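Local coordinates for formate dehydrogenase subunit beta (Desulfovibrio gigas, PDB 1H0H), which serves as the electron-transfer unit of an enzyme that reversibly oxidises formate to carbon dioxide, and binds three [4Fe-4S] clusters, at residues 137-141 against 142-146; 163-166 against 167-170; 201-205 against 206-210. All blocks are in the same frame, centred on the assembly; numbering follows the deposited sequence.

Contact 1 of 3, residues 137-141 against 142-146. With SF4 (iron/sulfur cluster), chain M.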
# COMPACT_ATOMS: atom_id res chain seq x y z
N CYS B 137 13.38 31.92 0.54
CA CYS B 137 14.36 30.88 0.78
C CYS B 137 15.63 31.43 1.41
O CYS B 137 16.20 32.43 0.93
CB CYS B 137 14.71 30.25 -0.57
SG CYS B 137 16.14 29.18 -0.61
N ASP B 138 16.08 30.81 2.51
CA ASP B 138 17.33 31.24 3.13
C ASP B 138 18.47 30.25 2.89
O ASP B 138 19.45 30.19 3.66
CB ASP B 138 17.14 31.51 4.63
CG ASP B 138 16.88 30.25 5.45
OD1 ASP B 138 16.76 29.16 4.87
OD2 ASP B 138 16.77 30.30 6.69
N MET B 139 18.34 29.47 1.82
CA MET B 139 19.32 28.44 1.48
C MET B 139 19.54 27.48 2.66
O MET B 139 20.58 26.83 2.73
CB MET B 139 20.66 29.09 1.05
CG MET B 139 21.52 28.26 0.10
SD MET B 139 23.22 28.85 -0.22
CE MET B 139 23.03 29.85 -1.67
N CYS B 140 18.59 27.40 3.58
CA CYS B 140 18.80 26.62 4.78
C CYS B 140 20.18 26.95 5.37
O CYS B 140 21.00 26.04 5.69
CB CYS B 140 18.68 25.11 4.47
SG CYS B 140 17.00 24.53 4.24
N ILE B 141 20.46 28.24 5.53
CA ILE B 141 21.76 28.68 5.99
C ILE B 141 22.23 27.96 7.27
O ILE B 141 23.41 27.59 7.37
CB ILE B 141 21.81 30.24 6.12
CG1 ILE B 141 23.24 30.72 6.41
CG2 ILE B 141 20.90 30.71 7.21
CD1 ILE B 141 24.23 30.32 5.37
N ASP B 142 21.34 27.76 8.23
CA ASP B 142 21.70 27.06 9.44
C ASP B 142 22.13 25.61 9.23
O ASP B 142 23.10 25.15 9.86
CB ASP B 142 20.59 27.11 10.49
CG ASP B 142 19.27 26.61 9.97
OD1 ASP B 142 19.00 26.67 8.73
OD2 ASP B 142 18.40 26.16 10.75
N ARG B 143 21.42 24.89 8.37
CA ARG B 143 21.80 23.51 8.07
C ARG B 143 23.14 23.43 7.34
O ARG B 143 23.98 22.60 7.68
CB ARG B 143 20.73 22.85 7.18
CG ARG B 143 19.39 22.64 7.86
CD ARG B 143 18.31 22.04 6.96
NE ARG B 143 18.58 20.64 6.66
CZ ARG B 143 18.21 19.62 7.44
NH1 ARG B 143 17.54 19.82 8.57
NH2 ARG B 143 18.49 18.37 7.08
N ILE B 144 23.35 24.31 6.36
CA ILE B 144 24.53 24.20 5.51
C ILE B 144 25.83 24.65 6.16
O ILE B 144 26.92 24.37 5.67
CB ILE B 144 24.31 24.85 4.12
CG1 ILE B 144 24.13 26.37 4.19
CG2 ILE B 144 23.17 24.23 3.40
CD1 ILE B 144 24.05 26.97 2.76
N THR B 145 25.71 25.34 7.28
CA THR B 145 26.89 25.76 8.02
C THR B 145 27.02 24.87 9.22
O THR B 145 27.87 25.10 10.06
CB THR B 145 26.78 27.24 8.44
OG1 THR B 145 25.55 27.43 9.17
CG2 THR B 145 26.60 28.12 7.24
N ASN B 146 26.19 23.83 9.31
CA ASN B 146 26.25 22.88 10.43
C ASN B 146 26.32 21.42 9.96
O ASN B 146 25.81 20.52 10.63
CB ASN B 146 25.07 23.07 11.40
CG ASN B 146 25.28 24.24 12.35
OD1 ASN B 146 26.06 24.15 13.29
ND2 ASN B 146 24.60 25.35 12.08
FE1 SF4 M . 16.12 25.56 2.40
FE2 SF4 M . 15.17 24.54 0.03
FE3 SF4 M . 15.55 27.27 0.33
FE4 SF4 M . 13.50 25.98 1.64
S1 SF4 M . 13.83 26.17 -0.65
S2 SF4 M . 14.98 27.52 2.47
S3 SF4 M . 14.34 23.99 2.10
S4 SF4 M . 17.24 25.77 0.45
O HOH W 1 16.91 28.12 8.06
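The Cys-x-x-Cys loop that carries two ligands of a [4Fe-4S] cluster runs straight into the short helix 141-144, and the cluster-binding residue C140 is also its N-cap. Its carbonyl O accepts the backbone N of I144 at 3.0 Å, the first regular turn, while C140 SG binds iron FE1 at 2.3 Å and has CD of R143 alongside. C137 SG holds iron FE3 at 2.2 Å and also takes an N-H bond from M139 N at 3.3 Å; such bonds to cysteine sulfur probably help tune a cluster's potential. C21 and C152 complete the site. M139 SD meets the CD1 methyl of I144 at 3.6 Å, the two side chains crossing at about a right angle. At the other end of the helix, T145 turns its hydroxyl back: with OG1 between its backbone N and carbonyl carbon (chi1 54°), the group donates to I141 O at 2.8 Å, tilted from the carbonyl plane, while T145 N adds a weak bond to the same oxygen. A water donates to both D138 OD2 and D142 OD1, bridging two carboxylates of like charge; D142 OD2 is held by W24 and D138 OD1 by H25. N146 ND2 closes the turn on D142 O at 2.7 Å, lying in that carbonyl's plane. R143 NE hydrogen-bonds R149 O, and its NH2 forms a salt bridge to an acidic side chain of the other protein chain. A Cys-x-x-Cys pair completed by distant cysteines belongs to the ferredoxin-type 4Fe-4S fold; here the second cysteine also stands at the start of helix 141-144.

Contact 2 of 3, residues 163-166 against 167-170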
# COMPACT_ATOMS: atom_id res chain seq x y z
N PHE B 163 22.77 19.72 -4.31
CA PHE B 163 23.42 20.85 -3.65
C PHE B 163 24.90 20.58 -3.47
O PHE B 163 25.32 19.43 -3.22
CB PHE B 163 22.78 21.09 -2.28
CG PHE B 163 23.50 22.12 -1.44
CD1 PHE B 163 23.18 23.46 -1.53
CD2 PHE B 163 24.47 21.73 -0.53
CE1 PHE B 163 23.83 24.41 -0.75
CE2 PHE B 163 25.12 22.68 0.25
CZ PHE B 163 24.79 24.01 0.15
N GLY B 164 25.71 21.63 -3.58
CA GLY B 164 27.13 21.50 -3.32
C GLY B 164 27.89 22.79 -3.61
O GLY B 164 27.33 23.87 -3.60
N ASP B 165 29.19 22.68 -3.84
CA ASP B 165 29.97 23.85 -4.24
C ASP B 165 29.46 24.27 -5.60
O ASP B 165 29.08 23.43 -6.42
CB ASP B 165 31.45 23.53 -4.26
CG ASP B 165 31.98 23.23 -2.89
OD1 ASP B 165 31.37 23.72 -1.91
OD2 ASP B 165 32.97 22.51 -2.68
N LEU B 166 29.44 25.57 -5.83
CA LEU B 166 28.92 26.11 -7.08
C LEU B 166 29.52 25.50 -8.34
O LEU B 166 28.79 25.12 -9.25
CB LEU B 166 29.12 27.63 -7.12
CG LEU B 166 28.47 28.30 -8.33
CD1 LEU B 166 26.95 28.01 -8.35
CD2 LEU B 166 28.73 29.81 -8.32
N SER B 167 30.84 25.45 -8.40
CA SER B 167 31.53 24.86 -9.55
C SER B 167 31.02 23.45 -9.87
O SER B 167 30.74 23.13 -11.02
CB SER B 167 33.03 24.81 -9.29
OG SER B 167 33.60 26.11 -9.26
N GLU B 168 30.90 22.61 -8.84
CA GLU B 168 30.45 21.22 -9.03
C GLU B 168 29.04 21.17 -9.58
O GLU B 168 28.73 20.34 -10.45
CB GLU B 168 30.50 20.45 -7.71
CG GLU B 168 31.89 20.00 -7.35
CD GLU B 168 32.06 19.68 -5.87
OE1 GLU B 168 31.04 19.31 -5.21
OE2 GLU B 168 33.22 19.83 -5.38
N MET B 169 28.19 22.06 -9.08
CA MET B 169 26.80 22.15 -9.52
C MET B 169 26.70 22.69 -10.96
O MET B 169 25.89 22.21 -11.77
CB MET B 169 26.02 23.03 -8.56
CG MET B 169 25.80 22.38 -7.19
SD MET B 169 24.97 20.74 -7.24
CE MET B 169 26.38 19.68 -6.96
N GLU B 170 27.55 23.68 -11.27
CA GLU B 170 27.64 24.19 -12.64
C GLU B 170 28.04 23.08 -13.61
O GLU B 170 27.43 22.94 -14.69
CB GLU B 170 28.63 25.35 -12.70
CG GLU B 170 28.11 26.61 -12.02
CD GLU B 170 29.18 27.69 -11.89
OE1 GLU B 170 30.37 27.35 -11.89
OE2 GLU B 170 28.80 28.87 -11.77
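This is a local surface contact at a corner of the chain, where strand 161-163 leaves the mixed sheet, bends at G164 and enters helix 166-180. M169 reaches back from the first turn: bent at chi2 (-56°) and chi3, its chain brings CG to 3.7 Å from G164 N. M169 SD lies beside the preceding backbone, 3.8 Å from F163 C. The same methionine touches F5 of strand 2-7, so it fills the angle between helix and sheet. The F163 ring meets F4 edge-to-face. L166 and E170 are one turn apart; in the L166 conformer given, E170 OE2 rests on the branch carbon L166 CG at 3.5 Å. D165, at the N-cap position, makes no capping bond with its side chain, which instead forms a salt bridge to K2. That lysine probably eases the closeness of D165 OD2, in the conformer given, to E168 OE2 at 3.8 Å; the two side chains run side by side, their carboxylate planes 51° apart. Two nearly straight backbone bonds, M169 N to D165 O (3.1 Å) and E170 N to L166 O (2.8 Å), establish the helix. The arrangement is a strand-to-helix corner, with the first helical turn packed back on the strand it leaves.

Contact 3 of 3, residues 201-205 against 206-210; sequences TAHNP and KLYHE
Aromatic packing centres on Y208, where T201 lies over one face of the ring: the CG2 methyl sits 3.6 Å from the ring centroid and only 10° off its normal, a CH-pi contact, and CB of T201 approaches Y208 CE1 at 3.4 Å. The two side chains slide past each other in opposite directions. H203 presents the edge of its imidazole, CD2 first, to the phenol oxygen, and its ring meets Y184 nearly at right angles. Apolar packing adds L207, which lays CD1 against N204 CB at 3.9 Å; from the turn at 206-208, L207 and Y208 pack on L66 of strand 62-70. Side-chain hydrogen bonds come next. Y208 OH accepts the backbone N of A202 at 3.0 Å, almost straight, which ties the ring to the chain just past strand 197-201. N204 does the like nearby: with CG anti to the backbone N (chi1 174°), OD1 takes K206 N from above its amide plane at 3.1 Å, an Asx turn. These bonds form where the chain leaves the mixed sheet and curls into a helix-like turn. Backbone bonds shape that turn: N204 O accepts L207 N at 2.9 Å, while P205 O receives both Y208 N and, in the carbonyl plane, H209 N.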
# COMPACT_ATOMS: atom_id res chain seq x y z
N THR B 201 15.64 22.61 -17.80
CA THR B 201 14.32 22.33 -18.35
C THR B 201 14.50 21.61 -19.65
O THR B 201 15.53 21.76 -20.31
CB THR B 201 13.48 23.61 -18.55
OG1 THR B 201 14.22 24.61 -19.27
CG2 THR B 201 13.13 24.22 -17.21
N ALA B 202 13.50 20.81 -20.03
CA ALA B 202 13.59 20.03 -21.25
C ALA B 202 12.95 20.76 -22.43
O ALA B 202 13.06 20.32 -23.56
CB ALA B 202 12.95 18.65 -21.05
N HIS B 203 12.26 21.86 -22.15
CA HIS B 203 11.58 22.63 -23.18
C HIS B 203 11.65 24.10 -22.79
O HIS B 203 12.19 24.43 -21.74
CB HIS B 203 10.10 22.22 -23.26
CG HIS B 203 9.89 20.74 -23.25
ND1 HIS B 203 9.80 20.00 -24.40
CD2 HIS B 203 9.79 19.87 -22.22
CE1 HIS B 203 9.64 18.72 -24.08
NE2 HIS B 203 9.63 18.62 -22.76
N ASN B 204 11.11 24.96 -23.63
CA ASN B 204 11.01 26.37 -23.34
C ASN B 204 10.67 26.61 -21.86
O ASN B 204 9.62 26.16 -21.39
CB ASN B 204 9.92 26.97 -24.21
CG ASN B 204 9.62 28.41 -23.88
OD1 ASN B 204 10.36 29.05 -23.15
ND2 ASN B 204 8.52 28.93 -24.45
N PRO B 205 11.59 27.25 -21.12
CA PRO B 205 11.42 27.59 -19.70
C PRO B 205 10.06 28.19 -19.31
O PRO B 205 9.52 27.88 -18.23
CB PRO B 205 12.53 28.64 -19.48
CG PRO B 205 13.62 28.20 -20.37
CD PRO B 205 12.93 27.60 -21.61
N LYS B 206 9.51 29.00 -20.20
CA LYS B 206 8.24 29.65 -19.97
C LYS B 206 7.05 28.68 -19.96
O LYS B 206 5.94 29.02 -19.55
CB LYS B 206 8.07 30.83 -20.94
CG LYS B 206 8.96 32.04 -20.58
CD LYS B 206 8.84 33.16 -21.62
CE LYS B 206 9.66 34.38 -21.24
NZ LYS B 206 11.06 34.03 -20.80
N LEU B 207 7.27 27.46 -20.42
CA LEU B 207 6.24 26.43 -20.35
C LEU B 207 6.22 25.86 -18.93
O LEU B 207 5.23 25.26 -18.50
CB LEU B 207 6.51 25.31 -21.36
CG LEU B 207 6.37 25.75 -22.81
CD1 LEU B 207 6.79 24.66 -23.74
CD2 LEU B 207 4.94 26.16 -23.06
N TYR B 208 7.31 26.05 -18.21
CA TYR B 208 7.36 25.62 -16.80
C TYR B 208 6.88 26.72 -15.87
O TYR B 208 6.13 26.46 -14.91
CB TYR B 208 8.78 25.22 -16.39
CG TYR B 208 9.31 23.96 -17.04
CD1 TYR B 208 9.68 23.95 -18.39
CD2 TYR B 208 9.46 22.79 -16.31
CE1 TYR B 208 10.17 22.79 -18.99
CE2 TYR B 208 9.97 21.63 -16.89
CZ TYR B 208 10.32 21.63 -18.23
OH TYR B 208 10.81 20.47 -18.81
N HIS B 209 7.31 27.94 -16.14
CA HIS B 209 6.94 29.07 -15.28
C HIS B 209 7.29 30.34 -16.00
O HIS B 209 8.35 30.42 -16.65
CB HIS B 209 7.68 28.99 -13.95
CG HIS B 209 7.38 30.11 -13.01
ND1 HIS B 209 6.10 30.58 -12.81
CD2 HIS B 209 8.19 30.87 -12.23
CE1 HIS B 209 6.13 31.56 -11.93
NE2 HIS B 209 7.39 31.76 -11.57
N GLU B 210 6.40 31.32 -15.93
CA GLU B 210 6.58 32.58 -16.68
C GLU B 210 7.86 33.30 -16.30
O GLU B 210 8.41 34.07 -17.08
CB GLU B 210 5.38 33.51 -16.48
CG GLU B 210 5.07 33.90 -15.04
CD GLU B 210 3.80 34.76 -14.92
OE1 GLU B 210 3.46 35.51 -15.87
OE2 GLU B 210 3.12 34.67 -13.87

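Overall arrangement
All three contacts are local, made between residues a few positions apart in the sequence, yet their surroundings differ. Contacts 1 and 3 are partly buried and contact 2 lies at the surface. Contact 1 is organised by iron-sulfur ligation and also borders the other protein chain; contact 2 and contact 3 meet no other chain. Contacts 1 and 2 each lead into a helix and touch, I144 CG2 packing on F163 CZ at 3.6 Å. Contacts 2 and 3 flank strands of the same mixed sheet, following 161-163 and 197-201, but contact 2 relies on methionine packing and carboxylates, contact 3 on a tyrosine. Contacts 1 and 3 lie on opposite sides of the chain's centre, about 28 Å apart between centres.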